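Local coordinates for protein SmhB (Serratia marcescens, PDB 6ZZ5) that is the B component of Smh, a tripartite alpha-pore-forming toxin, and probably inserts into target membranes together with its partner proteins, at residues G11-S16 with G183-I188; S17-I22 with D67-I72; Y116-V119 with R124-I127; S129-L134 with T269-A274. All coordinates share one frame; numbering follows the deposited sequence.

Overall arrangement
Four contacts lie along the long helical bundle of SmhB. Contacts 1 and 2 share helix 4-30 and touch each other, with centres 12 Å apart; contacts 3 and 4 share a helix, 99-151, and also touch, their centres about 14 Å apart. Contact 2 also touches contacts 3 and 4, whereas contacts 1 and 4, 21 Å apart between centres, do not meet. Along the chain, contact 1 closes a loop that encloses contacts 2 and 3 in series, and contact 4 crosses out of it to helix 252-300. Contact 2 is buried in the bundle, contact 3 is on its surface, and contact 1 joins the bundle to the turn leading toward the sheet, consistent with a ClyA-like soluble toxin.

Contact 1: residues G11-S16 with G183-I188; sequences GMNAQS and GGLLVI
Leu185 and Leu186 lie against one face of helix 4-30, and both meet Asn13. The closest approach is made by a methyl group and a main-chain oxygen: Leu185 CD2 lies 3.4 Å from Asn13 O. The same methyl is 3.9 Å from Asn13 CA and reaches Ser16 CB, one turn further along the helix, at 4.2 Å, so a single branch of Leu185 spans the surface between these two residues. Leu186 takes the Asn13 amide instead. Its CD1 is 3.8 Å from Asn13 ND2, and CD2 follows at 4.1 Å from Asn13 OD1, the two side chains crossing at about a right angle. Asn13 bends toward this partner because its CG stands beside the backbone N (chi1 -70°). These are van der Waals touches of leucine methyls on a backbone oxygen and on the asparagine amide. The two leucines are the central residues of a type I beta turn from Gly184 to Val187, closed by Val187 N to Gly184 O at 3.2 Å. This turn follows helix 156-184 and leads the chain toward strand 191-196, in the part of the molecule that, as in ClyA-like toxins, forms a head beside the bundle. Behind the contact, Ser16 OG bonds back to Met12 O at 2.8 Å. That oxygen also takes the helical bond from Ser16 N, and the two donors arrive from opposite faces of its plane. Ser17 OG bonds to Asn13 O, the oxygen under Leu185. Farther out, Ile331 of helix 321-336 touches Met12, Asn13 and Ser16, and Val76 of helix 44-92 packs on Ser16.

Contact 2: residues S17-I22 with D67-I72; sequences SQALHI and DIQPLI
Ala19 faces helix 44-92 with its methyl group and is the centre of the contact. Its CB lies 3.8 Å from Ile72 CG2 and 4.0 Å from Ile72 CD1, so the isoleucine sets both of its branches against one small side chain. The Ile72 torsion explains this: CG2 is anti to the backbone N and CG1 lies beside it (chi1 -67°). Gln69, one turn earlier, also reaches Ala19. Its chain is bent at chi2 (78°), which swings its end toward helix 4-30 and leaves CD 4.1 Å from Ala19 O. Leu20 comes next; its CB leads away from the partner helix, but CD2 returns toward the Gln69 side chain. Ile22 directs its CB toward helix 44-92 as well, and there it packs on Tyr64, whose side chain also touches Ala19 and Ile72. The backbones come closest at Ala19 and Gln69, where the CA atoms are 6.8 Å apart. The two segments run antiparallel, their axes 10.6 Å apart at an angle of 159°, and helix 44-92 is kinked within 67-72: Pro70 has no N-H to give, and the N of Leu71 lacks its bond to the turn before. Around this pair other bundle helices pack: helix 252-300 lies against Gln18 and His21, helix 156-184 covers Ser17 and Leu20, and helix 99-151 packs on Ile68 and Leu71.

Contact 3: residues Y116-V119 with R124-I127; sequences YQEV and RRTI. With SO4 (sulfate ion), chain E.
Arg125 and Glu118 form a salt bridge along one side of helix 99-151, seven residues apart. CB of Arg125 leaves the backbone in the direction of Glu118, with CG beside the backbone N (chi1 -68°), and the chain then runs extended to NE. CG already passes sulfate O1 at 3.7 Å and CD passes it at 3.5 Å. At NE the same oxygen is gripped directly: NE to sulfate O1 is 2.7 Å and nearly straight (167°). The guanidinium forks beyond CZ. NH2 stays with the anion, bonding to sulfate O2 at 3.2 Å, while NH1 reaches Glu118 OE2 at 3.1 Å. Both partners lie at the edge of the guanidinium, near its plane, so carboxylate and sulfate fix the rotation of the group. The spacing of about two helical turns is what lets one long arginine bridge back along a single helix surface. Glu118, bent at chi2, offers its oxygen from a carboxylate turned 33° against the guanidinium, and NH1 meets it from above the carboxylate plane. The same NH1 also gives a weak bond to OD1 of Asn122, which lies between the two on the helix. Arg124 grips the sulfate as well, through NH1 to O4 at 2.7 Å and through weaker bonds from NH2. The sulfate itself probably comes from the crystallisation liquor.

Contact 4: residues S129-L134 with T269-A274; sequences SLNDKL and TQAQSA
Asn131 and Gln272 put their amides nearly perpendicular to each other, the planes 84° apart, and join them by one hydrogen bond. Asn131 ND2 donates to Gln272 OE1 over 2.8 Å in an almost straight line (171°). The oxygen lies in the plane of the Asn131 amide, as a good N-H direction requires, whereas seen from Gln272 the donor stands well above the carbonyl plane and not on a lone pair. The asparagine is placed for this by its first torsion, CG being anti to the backbone N (chi1 -172°); Gln272 folds at chi2 to bring its amide round to the seam. The OD1 end of the Asn131 amide also faces helix 252-300: OD1 lies 3.7 Å from Ala271 CB and accepts a bond from Gln268 NE2. Next to the amides, at Leu134, the contact becomes apolar. Leu134, one turn after Asn131, lays CD1 3.6 Å from Ala271 CB, while Asn131 CB approaches the same methyl at 4.1 Å. The small alanine lets the helices come close: the CA atoms of Asn131 and Ala271 are 5.2 Å apart, and the antiparallel segments approach to 8.9 Å between axes. Both belong to the long helices of the bundle, where His60 of helix 44-92 also packs on Leu134. Chemically, ND2 gives to Gln272 and OD1 accepts from Gln268, so both ends of this buried asparagine amide have a partner, which is consistent with one orientation of the amide being favoured.

Contact 1: residues G11-S16 with G183-I188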
loop_
_atom_site.group_PDB
_atom_site.type_symbol
_atom_site.label_atom_id
_atom_site.label_comp_id
_atom_site.label_asym_id
_atom_site.label_seq_id
_atom_site.Cartn_x
_atom_site.Cartn_y
_atom_site.Cartn_z
ATOM N N GLY A 11 -9.304 10.323 -1.075
ATOM C CA GLY A 11 -9.166 8.967 -1.672
ATOM C C GLY A 11 -7.819 8.782 -2.333
ATOM O O GLY A 11 -7.168 7.694 -2.153
ATOM N N MET A 12 -7.428 9.779 -3.137
ATOM C CA MET A 12 -6.161 9.761 -3.887
ATOM C C MET A 12 -4.981 9.718 -2.889
ATOM O O MET A 12 -4.052 8.936 -3.127
ATOM C CB MET A 12 -6.043 11.000 -4.768
ATOM C CG MET A 12 -4.759 11.033 -5.473
ATOM S SD MET A 12 -4.663 12.469 -6.544
ATOM C CE MET A 12 -4.471 13.819 -5.394
ATOM N N ASN A 13 -4.981 10.572 -1.872
ATOM C CA ASN A 13 -3.878 10.648 -0.888
ATOM C C ASN A 13 -3.774 9.292 -0.151
ATOM O O ASN A 13 -2.629 8.786 -0.031
ATOM C CB ASN A 13 -4.049 11.789 0.112
ATOM C CG ASN A 13 -3.855 13.171 -0.501
ATOM O OD1 ASN A 13 -3.308 13.300 -1.598
ATOM N ND2 ASN A 13 -4.257 14.198 0.240
ATOM N N ALA A 14 -4.907 8.717 0.279
ATOM C CA ALA A 14 -4.922 7.476 1.095
ATOM C C ALA A 14 -4.485 6.292 0.228
ATOM O O ALA A 14 -3.677 5.484 0.692
ATOM C CB ALA A 14 -6.278 7.256 1.714
ATOM N N GLN A 15 -4.941 6.216 -1.034
ATOM C CA GLN A 15 -4.647 5.039 -1.851
ATOM C C GLN A 15 -3.190 5.095 -2.280
ATOM O O GLN A 15 -2.562 4.060 -2.305
ATOM C CB GLN A 15 -5.487 4.970 -3.102
ATOM C CG GLN A 15 -5.304 3.678 -3.850
ATOM C CD GLN A 15 -6.273 3.500 -4.998
ATOM O OE1 GLN A 15 -6.500 4.371 -5.823
ATOM N NE2 GLN A 15 -6.796 2.300 -5.107
ATOM N N SER A 16 -2.712 6.302 -2.667
ATOM C CA SER A 16 -1.314 6.524 -3.105
ATOM C C SER A 16 -0.296 6.182 -1.998
ATOM O O SER A 16 0.716 5.516 -2.274
ATOM C CB SER A 16 -1.170 7.930 -3.606
ATOM O OG SER A 16 -1.997 8.031 -4.763
ATOM N N GLY A 183 2.749 11.170 5.985
ATOM C CA GLY A 183 3.423 12.450 6.283
ATOM C C GLY A 183 4.371 12.869 5.157
ATOM O O GLY A 183 4.545 14.075 4.921
ATOM N N GLY A 184 4.976 11.934 4.445
ATOM C CA GLY A 184 5.929 12.320 3.382
ATOM C C GLY A 184 5.328 12.444 1.986
ATOM O O GLY A 184 6.012 13.040 1.104
ATOM N N LEU A 185 4.104 11.977 1.752
ATOM C CA LEU A 185 3.570 11.836 0.377
ATOM C C LEU A 185 3.585 13.144 -0.416
ATOM O O LEU A 185 3.875 13.111 -1.642
ATOM C CB LEU A 185 2.148 11.283 0.444
ATOM C CG LEU A 185 1.510 11.010 -0.915
ATOM C CD1 LEU A 185 2.147 9.842 -1.637
ATOM C CD2 LEU A 185 0.014 10.810 -0.752
ATOM N N LEU A 186 3.229 14.243 0.236
ATOM C CA LEU A 186 2.976 15.539 -0.414
ATOM C C LEU A 186 4.132 16.506 -0.156
ATOM O O LEU A 186 3.970 17.694 -0.499
ATOM C CB LEU A 186 1.648 16.096 0.119
ATOM C CG LEU A 186 0.414 15.279 -0.302
ATOM C CD1 LEU A 186 -0.892 15.994 0.083
ATOM C CD2 LEU A 186 0.443 14.985 -1.803
ATOM N N VAL A 187 5.304 16.031 0.310
ATOM C CA VAL A 187 6.488 16.916 0.503
ATOM C C VAL A 187 7.081 17.249 -0.867
ATOM O O VAL A 187 7.494 16.361 -1.584
ATOM C CB VAL A 187 7.537 16.308 1.464
ATOM C CG1 VAL A 187 8.809 17.118 1.492
ATOM C CG2 VAL A 187 6.984 16.145 2.867
ATOM N N ILE A 188 7.069 18.518 -1.241
ATOM C CA ILE A 188 7.596 18.984 -2.550
ATOM C C ILE A 188 9.115 18.765 -2.581
ATOM O O ILE A 188 9.793 19.203 -1.646
ATOM C CB ILE A 188 7.188 20.460 -2.804
ATOM C CG1 ILE A 188 5.662 20.546 -2.931
ATOM C CG2 ILE A 188 7.911 20.976 -4.040
ATOM C CD1 ILE A 188 5.120 21.925 -3.178
#

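Contact 2: residues S17-I22 with D67-I72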
loop_
_atom_site.group_PDB
_atom_site.type_symbol
_atom_site.label_atom_id
_atom_site.label_comp_id
_atom_site.label_asym_id
_atom_site.label_seq_id
_atom_site.Cartn_x
_atom_site.Cartn_y
_atom_site.Cartn_z
ATOM N N SER A 17 -0.549 6.617 -0.783
ATOM C CA SER A 17 0.363 6.390 0.364
ATOM C C SER A 17 0.334 4.892 0.702
ATOM O O SER A 17 1.409 4.291 0.807
ATOM C CB SER A 17 -0.019 7.249 1.549
ATOM O OG SER A 17 -1.360 7.080 1.875
ATOM N N GLN A 18 -0.853 4.296 0.725
ATOM C CA GLN A 18 -0.971 2.842 1.020
ATOM C C GLN A 18 -0.281 2.022 -0.066
ATOM O O GLN A 18 0.371 1.019 0.276
ATOM C CB GLN A 18 -2.421 2.410 1.214
ATOM C CG GLN A 18 -2.535 1.067 1.919
ATOM C CD GLN A 18 -2.357 -0.086 0.964
ATOM O OE1 GLN A 18 -2.683 -0.004 -0.225
ATOM N NE2 GLN A 18 -1.866 -1.205 1.496
ATOM N N ALA A 19 -0.417 2.414 -1.331
ATOM C CA ALA A 19 0.158 1.692 -2.465
ATOM C C ALA A 19 1.688 1.599 -2.302
ATOM O O ALA A 19 2.249 0.561 -2.643
ATOM C CB ALA A 19 -0.261 2.305 -3.767
ATOM N N LEU A 20 2.339 2.642 -1.851
ATOM C CA LEU A 20 3.807 2.612 -1.609
ATOM C C LEU A 20 4.177 1.640 -0.501
ATOM O O LEU A 20 5.199 0.935 -0.605
ATOM C CB LEU A 20 4.277 4.010 -1.254
ATOM C CG LEU A 20 4.229 5.004 -2.423
ATOM C CD1 LEU A 20 4.787 6.308 -1.989
ATOM C CD2 LEU A 20 4.990 4.494 -3.629
ATOM N N HIS A 21 3.332 1.531 0.493
ATOM C CA HIS A 21 3.565 0.605 1.631
ATOM C C HIS A 21 3.445 -0.840 1.127
ATOM O O HIS A 21 4.369 -1.662 1.336
ATOM C CB HIS A 21 2.553 0.953 2.737
ATOM C CG HIS A 21 2.734 0.215 4.018
ATOM N ND1 HIS A 21 1.958 0.485 5.162
ATOM C CD2 HIS A 21 3.639 -0.736 4.361
ATOM C CE1 HIS A 21 2.361 -0.336 6.126
ATOM N NE2 HIS A 21 3.390 -1.100 5.649
ATOM N N ILE A 22 2.321 -1.199 0.481
ATOM C CA ILE A 22 2.162 -2.575 -0.062
ATOM C C ILE A 22 3.234 -2.849 -1.130
ATOM O O ILE A 22 3.784 -3.965 -1.142
ATOM C CB ILE A 22 0.713 -2.889 -0.522
ATOM C CG1 ILE A 22 0.619 -4.347 -0.997
ATOM C CG2 ILE A 22 0.180 -1.936 -1.585
ATOM C CD1 ILE A 22 -0.809 -4.842 -1.182
ATOM N N ASP A 67 0.713 -5.769 -11.963
ATOM C CA ASP A 67 -0.626 -5.666 -12.601
ATOM C C ASP A 67 -1.447 -4.657 -11.823
ATOM O O ASP A 67 -2.421 -4.177 -12.361
ATOM C CB ASP A 67 -1.319 -7.033 -12.694
ATOM C CG ASP A 67 -0.539 -8.085 -13.436
ATOM O OD1 ASP A 67 0.024 -7.759 -14.501
ATOM O OD2 ASP A 67 -0.496 -9.213 -12.951
ATOM N N ILE A 68 -1.151 -4.414 -10.547
ATOM C CA ILE A 68 -2.083 -3.569 -9.751
ATOM C C ILE A 68 -1.475 -2.200 -9.501
ATOM O O ILE A 68 -2.214 -1.179 -9.736
ATOM C CB ILE A 68 -2.555 -4.281 -8.465
ATOM C CG1 ILE A 68 -3.168 -5.636 -8.809
ATOM C CG2 ILE A 68 -3.480 -3.375 -7.665
ATOM C CD1 ILE A 68 -3.581 -6.429 -7.594
ATOM N N GLN A 69 -0.228 -2.129 -9.019
ATOM C CA GLN A 69 0.429 -0.816 -8.811
ATOM C C GLN A 69 0.212 0.108 -10.029
ATOM O O GLN A 69 -0.022 1.311 -9.815
ATOM C CB GLN A 69 1.914 -0.980 -8.482
ATOM C CG GLN A 69 2.638 0.306 -8.117
ATOM C CD GLN A 69 2.414 0.814 -6.717
ATOM O OE1 GLN A 69 1.664 0.248 -5.935
ATOM N NE2 GLN A 69 3.054 1.915 -6.381
ATOM N N PRO A 70 0.447 -0.311 -11.296
ATOM C CA PRO A 70 0.233 0.574 -12.460
ATOM C C PRO A 70 -1.196 1.130 -12.566
ATOM O O PRO A 70 -1.350 2.292 -13.028
ATOM C CB PRO A 70 0.570 -0.252 -13.709
ATOM C CG PRO A 70 1.442 -1.354 -13.144
ATOM C CD PRO A 70 0.915 -1.634 -11.743
ATOM N N LEU A 71 -2.192 0.407 -12.056
ATOM C CA LEU A 71 -3.608 0.850 -12.033
ATOM C C LEU A 71 -3.777 1.954 -11.007
ATOM O O LEU A 71 -4.648 2.862 -11.230
ATOM C CB LEU A 71 -4.584 -0.297 -11.775
ATOM C CG LEU A 71 -4.534 -1.444 -12.793
ATOM C CD1 LEU A 71 -5.499 -2.537 -12.370
ATOM C CD2 LEU A 71 -4.763 -0.996 -14.235
ATOM N N ILE A 72 -3.045 1.882 -9.891
ATOM C CA ILE A 72 -3.151 2.936 -8.859
ATOM C C ILE A 72 -2.532 4.230 -9.431
ATOM O O ILE A 72 -3.099 5.305 -9.286
ATOM C CB ILE A 72 -2.590 2.404 -7.534
ATOM C CG1 ILE A 72 -3.527 1.288 -7.035
ATOM C CG2 ILE A 72 -2.482 3.540 -6.545
ATOM C CD1 ILE A 72 -3.014 0.420 -5.972
#

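Contact 3: residues Y116-V119 with R124-I127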
loop_
_atom_site.group_PDB
_atom_site.type_symbol
_atom_site.label_atom_id
_atom_site.label_comp_id
_atom_site.label_asym_id
_atom_site.label_seq_id
_atom_site.Cartn_x
_atom_site.Cartn_y
_atom_site.Cartn_z
ATOM N N TYR A 116 -13.659 6.737 -15.648
ATOM C CA TYR A 116 -12.597 6.726 -14.604
ATOM C C TYR A 116 -13.108 5.967 -13.373
ATOM O O TYR A 116 -12.341 5.250 -12.734
ATOM C CB TYR A 116 -12.117 8.137 -14.276
ATOM C CG TYR A 116 -11.396 8.842 -15.403
ATOM C CD1 TYR A 116 -10.744 8.119 -16.382
ATOM C CD2 TYR A 116 -11.350 10.226 -15.485
ATOM C CE1 TYR A 116 -10.055 8.732 -17.421
ATOM C CE2 TYR A 116 -10.655 10.864 -16.527
ATOM C CZ TYR A 116 -9.971 10.111 -17.464
ATOM O OH TYR A 116 -9.320 10.685 -18.523
ATOM N N GLN A 117 -14.373 6.126 -13.053
ATOM C CA GLN A 117 -15.022 5.387 -11.956
ATOM C C GLN A 117 -14.925 3.885 -12.235
ATOM O O GLN A 117 -14.573 3.152 -11.302
ATOM C CB GLN A 117 -16.481 5.801 -11.793
ATOM C CG GLN A 117 -17.137 5.048 -10.657
ATOM C CD GLN A 117 -18.539 5.534 -10.413
ATOM O OE1 GLN A 117 -18.934 6.626 -10.847
ATOM N NE2 GLN A 117 -19.278 4.734 -9.671
ATOM N N GLU A 118 -15.237 3.460 -13.453
ATOM C CA GLU A 118 -15.190 2.026 -13.843
ATOM C C GLU A 118 -13.754 1.524 -13.742
ATOM O O GLU A 118 -13.583 0.369 -13.336
ATOM C CB GLU A 118 -15.776 1.768 -15.230
ATOM C CG GLU A 118 -15.944 0.288 -15.547
ATOM C CD GLU A 118 -16.725 -0.570 -14.551
ATOM O OE1 GLU A 118 -17.489 -0.031 -13.695
ATOM O OE2 GLU A 118 -16.535 -1.782 -14.622
ATOM N N VAL A 119 -12.752 2.335 -14.097
ATOM C CA VAL A 119 -11.344 1.938 -13.878
ATOM C C VAL A 119 -11.128 1.689 -12.361
ATOM O O VAL A 119 -10.508 0.687 -12.012
ATOM C CB VAL A 119 -10.344 2.961 -14.431
ATOM C CG1 VAL A 119 -8.947 2.605 -13.961
ATOM C CG2 VAL A 119 -10.473 3.041 -15.953
ATOM N N ARG A 124 -10.453 -2.027 -7.702
ATOM C CA ARG A 124 -11.019 -2.542 -6.431
ATOM C C ARG A 124 -11.271 -4.046 -6.550
ATOM O O ARG A 124 -10.966 -4.800 -5.580
ATOM C CB ARG A 124 -12.312 -1.820 -6.066
ATOM C CG ARG A 124 -12.995 -2.435 -4.848
ATOM C CD ARG A 124 -14.277 -1.755 -4.421
ATOM N NE ARG A 124 -15.145 -1.532 -5.556
ATOM C CZ ARG A 124 -15.913 -2.450 -6.123
ATOM N NH1 ARG A 124 -15.943 -3.689 -5.661
ATOM N NH2 ARG A 124 -16.669 -2.124 -7.154
ATOM N N ARG A 125 -11.874 -4.490 -7.646
ATOM C CA ARG A 125 -12.201 -5.918 -7.819
ATOM C C ARG A 125 -10.900 -6.730 -7.950
ATOM O O ARG A 125 -10.822 -7.850 -7.412
ATOM C CB ARG A 125 -13.084 -6.169 -9.031
ATOM C CG ARG A 125 -14.511 -5.641 -8.985
ATOM C CD ARG A 125 -15.138 -5.769 -10.403
ATOM N NE ARG A 125 -16.316 -4.944 -10.354
ATOM C CZ ARG A 125 -16.589 -3.877 -11.082
ATOM N NH1 ARG A 125 -15.878 -3.541 -12.131
ATOM N NH2 ARG A 125 -17.708 -3.226 -10.830
ATOM N N THR A 126 -9.891 -6.225 -8.650
ATOM C CA THR A 126 -8.629 -6.941 -8.864
ATOM C C THR A 126 -7.921 -7.102 -7.505
ATOM O O THR A 126 -7.451 -8.251 -7.187
ATOM C CB THR A 126 -7.716 -6.248 -9.879
ATOM O OG1 THR A 126 -8.491 -6.164 -11.070
ATOM C CG2 THR A 126 -6.452 -7.032 -10.143
ATOM N N ILE A 127 -7.852 -6.045 -6.724
ATOM C CA ILE A 127 -7.167 -6.136 -5.394
ATOM C C ILE A 127 -8.030 -6.991 -4.451
ATOM O O ILE A 127 -7.437 -7.714 -3.638
ATOM C CB ILE A 127 -6.745 -4.751 -4.819
ATOM C CG1 ILE A 127 -5.792 -4.873 -3.623
ATOM C CG2 ILE A 127 -7.917 -3.892 -4.380
ATOM C CD1 ILE A 127 -4.619 -5.746 -3.811
HETATM S S SO4 E . -18.872 -5.317 -7.687
HETATM O O1 SO4 E . -18.183 -6.006 -8.760
HETATM O O2 SO4 E . -19.326 -4.032 -8.149
HETATM O O3 SO4 E . -20.003 -6.097 -7.246
HETATM O O4 SO4 E . -17.960 -5.160 -6.591
#

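Contact 4: residues S129-L134 with T269-A274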
loop_
_atom_site.group_PDB
_atom_site.type_symbol
_atom_site.label_atom_id
_atom_site.label_comp_id
_atom_site.label_asym_id
_atom_site.label_seq_id
_atom_site.Cartn_x
_atom_site.Cartn_y
_atom_site.Cartn_z
ATOM N N SER A 129 -9.782 -9.635 -5.332
ATOM C CA SER A 129 -9.518 -11.052 -5.723
ATOM C C SER A 129 -8.167 -11.473 -5.135
ATOM O O SER A 129 -8.045 -12.592 -4.631
ATOM C CB SER A 129 -9.504 -11.238 -7.213
ATOM O OG SER A 129 -10.799 -11.079 -7.721
ATOM N N LEU A 130 -7.198 -10.573 -5.161
ATOM C CA LEU A 130 -5.836 -10.865 -4.665
ATOM C C LEU A 130 -5.906 -11.037 -3.141
ATOM O O LEU A 130 -5.330 -11.997 -2.633
ATOM C CB LEU A 130 -4.865 -9.763 -5.062
ATOM C CG LEU A 130 -3.480 -9.901 -4.415
ATOM C CD1 LEU A 130 -2.811 -11.225 -4.830
ATOM C CD2 LEU A 130 -2.614 -8.696 -4.701
ATOM N N ASN A 131 -6.632 -10.156 -2.451
ATOM C CA ASN A 131 -6.882 -10.253 -0.991
ATOM C C ASN A 131 -7.488 -11.610 -0.693
ATOM O O ASN A 131 -7.047 -12.260 0.262
ATOM C CB ASN A 131 -7.719 -9.083 -0.492
ATOM C CG ASN A 131 -7.837 -9.046 1.003
ATOM O OD1 ASN A 131 -6.850 -9.242 1.713
ATOM N ND2 ASN A 131 -9.032 -8.711 1.464
ATOM N N ASP A 132 -8.499 -12.021 -1.451
ATOM C CA ASP A 132 -9.208 -13.306 -1.200
ATOM C C ASP A 132 -8.214 -14.461 -1.329
ATOM O O ASP A 132 -8.166 -15.325 -0.416
ATOM C CB ASP A 132 -10.420 -13.488 -2.124
ATOM C CG ASP A 132 -11.518 -12.479 -1.820
ATOM O OD1 ASP A 132 -11.473 -11.913 -0.726
ATOM O OD2 ASP A 132 -12.398 -12.254 -2.710
ATOM N N LYS A 133 -7.406 -14.492 -2.387
ATOM C CA LYS A 133 -6.440 -15.597 -2.587
ATOM C C LYS A 133 -5.413 -15.587 -1.431
ATOM O O LYS A 133 -5.054 -16.668 -0.963
ATOM C CB LYS A 133 -5.703 -15.441 -3.906
ATOM C CG LYS A 133 -6.592 -15.593 -5.117
ATOM C CD LYS A 133 -5.816 -15.383 -6.408
ATOM C CE LYS A 133 -6.729 -15.152 -7.591
ATOM N NZ LYS A 133 -6.198 -15.839 -8.786
ATOM N N LEU A 134 -5.005 -14.391 -0.979
ATOM C CA LEU A 134 -4.004 -14.219 0.092
ATOM C C LEU A 134 -4.622 -14.708 1.419
ATOM O O LEU A 134 -3.885 -15.307 2.238
ATOM C CB LEU A 134 -3.524 -12.771 0.174
ATOM C CG LEU A 134 -2.458 -12.369 -0.845
ATOM C CD1 LEU A 134 -2.313 -10.850 -0.870
ATOM C CD2 LEU A 134 -1.120 -13.062 -0.546
ATOM N N THR A 269 -2.588 -8.706 5.115
ATOM C CA THR A 269 -2.960 -7.478 5.869
ATOM C C THR A 269 -2.801 -6.252 4.957
ATOM O O THR A 269 -3.743 -5.417 4.873
ATOM C CB THR A 269 -2.183 -7.309 7.182
ATOM O OG1 THR A 269 -2.543 -8.470 7.928
ATOM C CG2 THR A 269 -2.564 -6.060 7.932
ATOM N N GLN A 270 -1.677 -6.166 4.251
ATOM C CA GLN A 270 -1.423 -5.052 3.326
ATOM C C GLN A 270 -2.475 -5.066 2.210
ATOM O O GLN A 270 -2.973 -3.985 1.811
ATOM C CB GLN A 270 -0.016 -5.161 2.767
ATOM C CG GLN A 270 1.054 -5.084 3.832
ATOM C CD GLN A 270 1.044 -3.673 4.343
ATOM O OE1 GLN A 270 1.100 -2.711 3.580
ATOM N NE2 GLN A 270 0.780 -3.539 5.603
ATOM N N ALA A 271 -2.828 -6.231 1.699
ATOM C CA ALA A 271 -3.802 -6.346 0.587
ATOM C C ALA A 271 -5.177 -5.882 1.074
ATOM O O ALA A 271 -5.865 -5.219 0.292
ATOM C CB ALA A 271 -3.857 -7.753 0.016
ATOM N N GLN A 272 -5.530 -6.190 2.318
ATOM C CA GLN A 272 -6.823 -5.763 2.911
ATOM C C GLN A 272 -6.860 -4.223 2.931
ATOM O O GLN A 272 -7.873 -3.634 2.556
ATOM C CB GLN A 272 -7.061 -6.416 4.255
ATOM C CG GLN A 272 -8.450 -6.115 4.853
ATOM C CD GLN A 272 -9.529 -6.914 4.151
ATOM O OE1 GLN A 272 -9.521 -8.138 4.195
ATOM N NE2 GLN A 272 -10.389 -6.243 3.430
ATOM N N SER A 273 -5.787 -3.594 3.369
ATOM C CA SER A 273 -5.673 -2.113 3.429
ATOM C C SER A 273 -5.749 -1.539 2.024
ATOM O O SER A 273 -6.398 -0.464 1.846
ATOM C CB SER A 273 -4.417 -1.640 4.144
ATOM O OG SER A 273 -4.415 -2.202 5.464
ATOM N N ALA A 274 -5.197 -2.234 1.048
ATOM C CA ALA A 274 -5.310 -1.791 -0.358
ATOM C C ALA A 274 -6.770 -1.903 -0.839
ATOM O O ALA A 274 -7.229 -0.999 -1.578
ATOM C CB ALA A 274 -4.346 -2.535 -1.254
#